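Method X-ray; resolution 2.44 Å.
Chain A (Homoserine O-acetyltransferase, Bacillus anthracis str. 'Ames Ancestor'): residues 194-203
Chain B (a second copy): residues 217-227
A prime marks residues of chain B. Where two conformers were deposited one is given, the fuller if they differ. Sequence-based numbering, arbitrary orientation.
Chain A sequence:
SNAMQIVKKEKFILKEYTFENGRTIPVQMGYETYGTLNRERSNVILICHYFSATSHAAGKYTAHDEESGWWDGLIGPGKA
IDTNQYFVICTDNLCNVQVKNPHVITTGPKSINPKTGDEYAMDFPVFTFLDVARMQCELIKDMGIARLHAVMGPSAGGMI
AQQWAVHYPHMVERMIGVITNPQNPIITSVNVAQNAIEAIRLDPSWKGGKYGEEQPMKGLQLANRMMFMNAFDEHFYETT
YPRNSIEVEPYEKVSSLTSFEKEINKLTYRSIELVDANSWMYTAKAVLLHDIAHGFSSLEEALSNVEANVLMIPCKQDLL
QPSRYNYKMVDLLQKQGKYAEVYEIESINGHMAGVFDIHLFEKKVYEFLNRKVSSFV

Chain A (194-203) QNAIEAIRLD
Chain B (217-227) MKGLQLANRMM

Two helices from separate copies of the protein pack side by side in nearly antiparallel fashion. Residues 194-202 of chain A and 217-227′ of chain B run at 159° to each other, with a closest axial approach of 11.0 Å, and together they bury 433 Å². The register is set by Asn195 CA, 6.9 Å from Leu222′ CA, and Leu202 CA, 7.7 Å from Lys218′ CA. Both segments have regular helical phi/psi with i to i+4 backbone hydrogen bonds; chain A leaves helical geometry at Asp203 (phi/psi -59/118°).

At the start of the chain B segment, Met217′, a selenomethionine, makes no contact. Lys218′ points toward chain A with an m, t, t, t side chain. Lys218′ CB lies 3.8 Å from Leu202 CD1, and the extended, exposed side chain packs its methylenes along the same methyl. Gly219′ presents bare backbone here, with Gly219′ CA 4.0 Å from Leu202 CD2. Leu202, itself directed toward chain B, is t, p (-172°, 57°).

Leu220′ and Gln221′ stay out of contact, and one turn on from Lys218′ comes the apolar centre. Leu222′ (t, p; -169°, 40°) inserts as a knob among Asn195, Glu198, Ala199 and Leu202. Leu222′ CD2 is 4.3 Å from Leu202 CD2 and 4.1 Å from Ala199 N. Leu222′ CD1 reaches 3.2 Å from Asn195 OD1, so the knob abuts the polar cluster that follows.

Ala223′ and Asn224′ are out of reach of chain A. Arg225′ points toward chain A, and its t, t, p side chain (chi3 62°, chi4 -126°) bends the guanidinium into a polar site in which Arg225′, Asn195 and Gln194 are buried and Glu198 is partly exposed. Asn195 (m, chi2 -12°) starts sideways but brings OD1 to the guanidinium edge, where it accepts hydrogen bonds from Arg225′ NE at 2.9 Å and from Arg225′ NH1 at 3.1 Å. Near the same plane, Glu198 (m, t, chi3 30°) offers OE1 to Arg225′ NH1 in a 2.6 Å salt bridge, which compensates the arginine's charge. Gln194, extended as t, t, lies over one face of the guanidinium, NE2 being 3.5 Å from Arg225′ CZ; the same NE2 donates to Glu198 OE2 at 2.9 Å, so the carboxylate engages both partners.

Met226′ closes the contact. This selenomethionine (m, t, t) leaves its helix sideways, and its CG packs 3.7 Å from Asn195 ND2. Met227′, also selenomethionine, lies out of reach.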

ATOM      1  N   GLN A 194      -3.703  -7.035   4.304  1.00 23.48           N
ATOM      2  CA  GLN A 194      -4.385  -7.160   3.008  1.00 22.89           C
ATOM      3  C   GLN A 194      -3.624  -6.409   1.905  1.00 23.36           C
ATOM      4  O   GLN A 194      -3.316  -6.978   0.852  1.00 24.43           O
ATOM      5  CB  GLN A 194      -5.814  -6.608   3.062  1.00 22.89           C
ATOM      6  CG  GLN A 194      -6.550  -6.796   1.759  1.00 23.53           C
ATOM      7  CD  GLN A 194      -7.943  -6.209   1.699  1.00 26.55           C
ATOM      8  OE1 GLN A 194      -8.409  -5.557   2.637  1.00 30.24           O
ATOM      9  NE2 GLN A 194      -8.627  -6.430   0.564  1.00 25.92           N
ATOM     10  N   ASN A 195      -3.349  -5.129   2.129  1.00 22.32           N
ATOM     11  CA  ASN A 195      -2.625  -4.344   1.159  1.00 22.78           C
ATOM     12  C   ASN A 195      -1.264  -4.933   0.763  1.00 22.96           C
ATOM     13  O   ASN A 195      -0.859  -4.844  -0.420  1.00 22.69           O
ATOM     14  CB  ASN A 195      -2.472  -2.900   1.634  1.00 22.84           C
ATOM     15  CG  ASN A 195      -3.785  -2.104   1.554  1.00 25.07           C
ATOM     16  OD1 ASN A 195      -4.768  -2.553   0.936  1.00 28.09           O
ATOM     17  ND2 ASN A 195      -3.810  -0.925   2.193  1.00 26.04           N
ATOM     18  N   ALA A 196      -0.571  -5.544   1.721  1.00 22.54           N
ATOM     19  CA  ALA A 196       0.736  -6.158   1.415  1.00 23.23           C
ATOM     20  C   ALA A 196       0.543  -7.386   0.525  1.00 23.07           C
ATOM     21  O   ALA A 196       1.204  -7.539  -0.501  1.00 23.87           O
ATOM     22  CB  ALA A 196       1.502  -6.530   2.713  1.00 21.86           C
ATOM     23  N   ILE A 197      -0.377  -8.256   0.918  1.00 23.07           N
ATOM     24  CA  ILE A 197      -0.702  -9.411   0.096  1.00 23.28           C
ATOM     25  C   ILE A 197      -1.082  -8.976  -1.324  1.00 23.64           C
ATOM     26  O   ILE A 197      -0.551  -9.490  -2.302  1.00 23.74           O
ATOM     27  CB  ILE A 197      -1.842 -10.228   0.704  1.00 23.12           C
ATOM     28  CG1 ILE A 197      -1.364 -10.853   2.039  1.00 23.14           C
ATOM     29  CG2 ILE A 197      -2.274 -11.262  -0.265  1.00 20.87           C
ATOM     30  CD1 ILE A 197      -2.500 -11.383   2.980  1.00 21.93           C
ATOM     31  N   GLU A 198      -1.987  -8.020  -1.439  1.00 23.98           N
ATOM     32  CA  GLU A 198      -2.379  -7.556  -2.756  1.00 25.50           C
ATOM     33  C   GLU A 198      -1.259  -6.877  -3.562  1.00 24.82           C
ATOM     34  O   GLU A 198      -1.196  -7.056  -4.763  1.00 25.45           O
ATOM     35  CB  GLU A 198      -3.624  -6.682  -2.658  1.00 25.92           C
ATOM     36  CG  GLU A 198      -4.833  -7.619  -2.479  1.00 30.77           C
ATOM     37  CD  GLU A 198      -6.143  -6.912  -2.304  1.00 35.28           C
ATOM     38  OE1 GLU A 198      -6.279  -5.787  -2.861  1.00 37.01           O
ATOM     39  OE2 GLU A 198      -7.047  -7.518  -1.646  1.00 39.08           O
ATOM     40  N   ALA A 199      -0.367  -6.153  -2.902  1.00 24.46           N
ATOM     41  CA  ALA A 199       0.780  -5.553  -3.591  1.00 24.48           C
ATOM     42  C   ALA A 199       1.685  -6.648  -4.233  1.00 24.28           C
ATOM     43  O   ALA A 199       2.088  -6.539  -5.389  1.00 23.81           O
ATOM     44  CB  ALA A 199       1.580  -4.643  -2.633  1.00 22.80           C
ATOM     45  N   ILE A 200       1.947  -7.723  -3.510  1.00 24.67           N
ATOM     46  CA  ILE A 200       2.719  -8.832  -4.078  1.00 25.45           C
ATOM     47  C   ILE A 200       1.978  -9.512  -5.290  1.00 26.10           C
ATOM     48  O   ILE A 200       2.584  -9.773  -6.344  1.00 25.64           O
ATOM     49  CB  ILE A 200       3.085  -9.871  -2.992  1.00 24.70           C
ATOM     50  CG1 ILE A 200       3.840  -9.201  -1.830  1.00 25.61           C
ATOM     51  CG2 ILE A 200       3.922 -10.976  -3.600  1.00 24.50           C
ATOM     52  CD1 ILE A 200       3.911 -10.016  -0.512  1.00 22.76           C
ATOM     53  N   ARG A 201       0.684  -9.773  -5.147  1.00 26.98           N
ATOM     54  CA  ARG A 201      -0.101 -10.394  -6.240  1.00 28.53           C
ATOM     55  C   ARG A 201      -0.153  -9.506  -7.485  1.00 28.03           C
ATOM     56  O   ARG A 201      -0.262 -10.014  -8.619  1.00 27.65           O
ATOM     57  CB  ARG A 201      -1.547 -10.686  -5.831  1.00 28.91           C
ATOM     58  CG  ARG A 201      -1.707 -11.782  -4.750  1.00 34.10           C
ATOM     59  CD  ARG A 201      -3.199 -12.289  -4.600  1.00 38.31           C
ATOM     60  NE  ARG A 201      -3.152 -13.510  -3.812  1.00 43.93           N
ATOM     61  CZ  ARG A 201      -3.523 -14.735  -4.212  1.00 48.27           C
ATOM     62  NH1 ARG A 201      -3.345 -15.781  -3.381  1.00 47.43           N
ATOM     63  NH2 ARG A 201      -4.105 -14.931  -5.403  1.00 49.28           N
ATOM     64  N   LEU A 202      -0.096  -8.195  -7.276  1.00 26.94           N
ATOM     65  CA  LEU A 202      -0.260  -7.270  -8.379  1.00 26.54           C
ATOM     66  C   LEU A 202       0.985  -7.259  -9.276  1.00 26.48           C
ATOM     67  O   LEU A 202       0.889  -7.073 -10.499  1.00 26.12           O
ATOM     68  CB  LEU A 202      -0.585  -5.869  -7.849  1.00 26.01           C
ATOM     69  CG  LEU A 202      -0.982  -4.837  -8.912  1.00 25.76           C
ATOM     70  CD1 LEU A 202      -2.209  -5.317  -9.760  1.00 21.70           C
ATOM     71  CD2 LEU A 202      -1.226  -3.465  -8.249  1.00 24.32           C
ATOM     72  N   ASP A 203       2.147  -7.448  -8.658  1.00 26.38           N
ATOM     73  CA  ASP A 203       3.379  -7.562  -9.386  1.00 26.96           C
ATOM     74  C   ASP A 203       3.315  -8.744 -10.366  1.00 27.22           C
ATOM     75  O   ASP A 203       3.153  -9.877  -9.953  1.00 27.56           O
ATOM     76  CB  ASP A 203       4.523  -7.751  -8.401  1.00 27.53           C
ATOM     77  CG  ASP A 203       5.878  -7.501  -9.010  1.00 27.81           C
ATOM     78  OD1 ASP A 203       6.027  -7.582 -10.257  1.00 26.49           O
ATOM     79  OD2 ASP A 203       6.792  -7.225  -8.193  1.00 28.25           O
TER
HETATM   80  N   MSE B 217      -7.885  -0.605 -12.535  1.00 28.61           N
HETATM   81  CA  MSE B 217      -8.716  -0.667 -11.332  1.00 28.82           C
HETATM   82  C   MSE B 217      -8.058  -1.345 -10.118  1.00 28.12           C
HETATM   83  O   MSE B 217      -8.284  -0.928  -8.980  1.00 28.12           O
HETATM   84  CB  MSE B 217     -10.052  -1.364 -11.653  1.00 29.16           C
HETATM   85  CG  MSE B 217     -10.880  -0.647 -12.730  1.00 30.83           C
HETATM   86 SE   MSE B 217     -11.378   1.179 -12.199  0.65 36.85          SE
HETATM   87  CE  MSE B 217     -12.763   0.742 -10.853  1.00 35.65           C
ATOM     88  N   LYS B 218      -7.251  -2.376 -10.325  1.00 27.66           N
ATOM     89  CA  LYS B 218      -6.595  -3.014  -9.170  1.00 27.61           C
ATOM     90  C   LYS B 218      -5.637  -2.054  -8.498  1.00 26.59           C
ATOM     91  O   LYS B 218      -5.710  -1.823  -7.296  1.00 26.03           O
ATOM     92  CB  LYS B 218      -5.853  -4.281  -9.548  1.00 27.78           C
ATOM     93  CG  LYS B 218      -6.758  -5.376 -10.014  1.00 31.27           C
ATOM     94  CD  LYS B 218      -5.960  -6.629 -10.441  1.00 35.71           C
ATOM     95  CE  LYS B 218      -6.842  -7.690 -11.085  1.00 37.83           C
ATOM     96  NZ  LYS B 218      -6.039  -8.945 -11.351  1.00 43.04           N
ATOM     97  N   GLY B 219      -4.756  -1.457  -9.277  1.00 26.41           N
ATOM     98  CA  GLY B 219      -3.850  -0.461  -8.728  1.00 26.36           C
ATOM     99  C   GLY B 219      -4.582   0.709  -8.088  1.00 26.14           C
ATOM    100  O   GLY B 219      -4.199   1.172  -7.013  1.00 26.20           O
ATOM    101  N   LEU B 220      -5.653   1.168  -8.727  1.00 25.28           N
ATOM    102  CA  LEU B 220      -6.348   2.355  -8.245  1.00 25.12           C
ATOM    103  C   LEU B 220      -7.097   2.057  -6.955  1.00 24.86           C
ATOM    104  O   LEU B 220      -7.075   2.866  -6.019  1.00 23.89           O
ATOM    105  CB  LEU B 220      -7.291   2.855  -9.328  1.00 25.30           C
ATOM    106  CG  LEU B 220      -7.874   4.251  -9.322  1.00 27.59           C
ATOM    107  CD1 LEU B 220      -6.814   5.369  -9.039  1.00 26.97           C
ATOM    108  CD2 LEU B 220      -8.601   4.456 -10.686  1.00 28.24           C
ATOM    109  N   GLN B 221      -7.740   0.893  -6.887  1.00 24.88           N
ATOM    110  CA  GLN B 221      -8.434   0.511  -5.678  1.00 25.62           C
ATOM    111  C   GLN B 221      -7.470   0.399  -4.494  1.00 24.95           C
ATOM    112  O   GLN B 221      -7.787   0.775  -3.381  1.00 24.48           O
ATOM    113  CB  GLN B 221      -9.202  -0.815  -5.839  1.00 26.28           C
ATOM    114  CG  GLN B 221      -9.791  -1.340  -4.479  1.00 28.52           C
ATOM    115  CD  GLN B 221     -10.909  -2.347  -4.638  1.00 32.95           C
ATOM    116  OE1 GLN B 221     -10.945  -3.101  -5.610  1.00 35.29           O
ATOM    117  NE2 GLN B 221     -11.833  -2.382  -3.662  1.00 33.61           N
ATOM    118  N   LEU B 222      -6.303  -0.150  -4.745  1.00 25.12           N
ATOM    119  CA  LEU B 222      -5.269  -0.249  -3.716  1.00 25.71           C
ATOM    120  C   LEU B 222      -4.835   1.153  -3.258  1.00 25.03           C
ATOM    121  O   LEU B 222      -4.786   1.442  -2.063  1.00 25.11           O
ATOM    122  CB  LEU B 222      -4.111  -1.084  -4.272  1.00 25.92           C
ATOM    123  CG  LEU B 222      -3.007  -1.561  -3.356  1.00 29.13           C
ATOM    124  CD1 LEU B 222      -3.524  -2.029  -1.987  1.00 31.36           C
ATOM    125  CD2 LEU B 222      -2.259  -2.690  -4.103  1.00 31.32           C
ATOM    126  N   ALA B 223      -4.585   2.043  -4.213  1.00 24.73           N
ATOM    127  CA  ALA B 223      -4.284   3.445  -3.896  1.00 24.53           C
ATOM    128  C   ALA B 223      -5.382   4.063  -3.037  1.00 24.21           C
ATOM    129  O   ALA B 223      -5.106   4.719  -2.059  1.00 24.95           O
ATOM    130  CB  ALA B 223      -4.030   4.286  -5.195  1.00 23.57           C
ATOM    131  N   ASN B 224      -6.631   3.814  -3.394  1.00 24.81           N
ATOM    132  CA  ASN B 224      -7.778   4.389  -2.699  1.00 24.65           C
ATOM    133  C   ASN B 224      -7.959   3.781  -1.312  1.00 24.74           C
ATOM    134  O   ASN B 224      -8.289   4.475  -0.356  1.00 25.19           O
ATOM    135  CB  ASN B 224      -9.038   4.145  -3.517  1.00 24.93           C
ATOM    136  CG  ASN B 224     -10.262   4.865  -2.941  1.00 26.73           C
ATOM    137  OD1 ASN B 224     -10.283   6.082  -2.838  1.00 31.60           O
ATOM    138  ND2 ASN B 224     -11.278   4.109  -2.584  1.00 28.45           N
ATOM    139  N   ARG B 225      -7.739   2.480  -1.198  1.00 24.07           N
ATOM    140  CA  ARG B 225      -7.873   1.831   0.090  1.00 24.64           C
ATOM    141  C   ARG B 225      -6.831   2.347   1.109  1.00 24.03           C
ATOM    142  O   ARG B 225      -7.165   2.577   2.258  1.00 23.27           O
ATOM    143  CB  ARG B 225      -7.840   0.306  -0.045  1.00 24.68           C
ATOM    144  CG  ARG B 225      -8.221  -0.395   1.218  1.00 26.56           C
ATOM    145  CD  ARG B 225      -8.718  -1.803   1.005  1.00 26.55           C
ATOM    146  NE  ARG B 225      -7.666  -2.574   0.428  1.00 29.65           N
ATOM    147  CZ  ARG B 225      -7.747  -3.282  -0.691  1.00 33.45           C
ATOM    148  NH1 ARG B 225      -6.665  -3.893  -1.122  1.00 36.16           N
ATOM    149  NH2 ARG B 225      -8.870  -3.395  -1.381  1.00 35.47           N
HETATM  150  N   MSE B 226      -5.606   2.590   0.676  1.00 25.14           N
HETATM  151  CA  MSE B 226      -4.570   3.175   1.561  1.00 25.81           C
HETATM  152  C   MSE B 226      -4.985   4.519   2.106  1.00 25.48           C
HETATM  153  O   MSE B 226      -4.774   4.791   3.260  1.00 25.48           O
HETATM  154  CB  MSE B 226      -3.242   3.376   0.829  1.00 26.16           C
HETATM  155  CG  MSE B 226      -2.559   2.080   0.410  1.00 28.95           C
HETATM  156 SE   MSE B 226      -1.239   2.508  -0.938  0.65 34.11          SE
HETATM  157  CE  MSE B 226      -0.728   0.724  -1.423  1.00 30.92           C
HETATM  158  N   MSE B 227      -5.571   5.378   1.290  1.00 25.41           N
HETATM  159  CA  MSE B 227      -6.033   6.665   1.810  0.70 26.20           C
HETATM  160  C   MSE B 227      -7.212   6.459   2.787  1.00 25.29           C
HETATM  161  O   MSE B 227      -7.227   7.022   3.892  1.00 24.62           O
HETATM  162  CB  MSE B 227      -6.434   7.596   0.667  0.70 26.94           C
HETATM  163  CG  MSE B 227      -6.417   9.050   1.025  0.70 30.72           C
HETATM  164 SE   MSE B 227      -6.683  10.190  -0.560  0.45 40.15          SE
HETATM  165  CE  MSE B 227      -8.558   9.803  -0.851  0.70 33.44           C
TER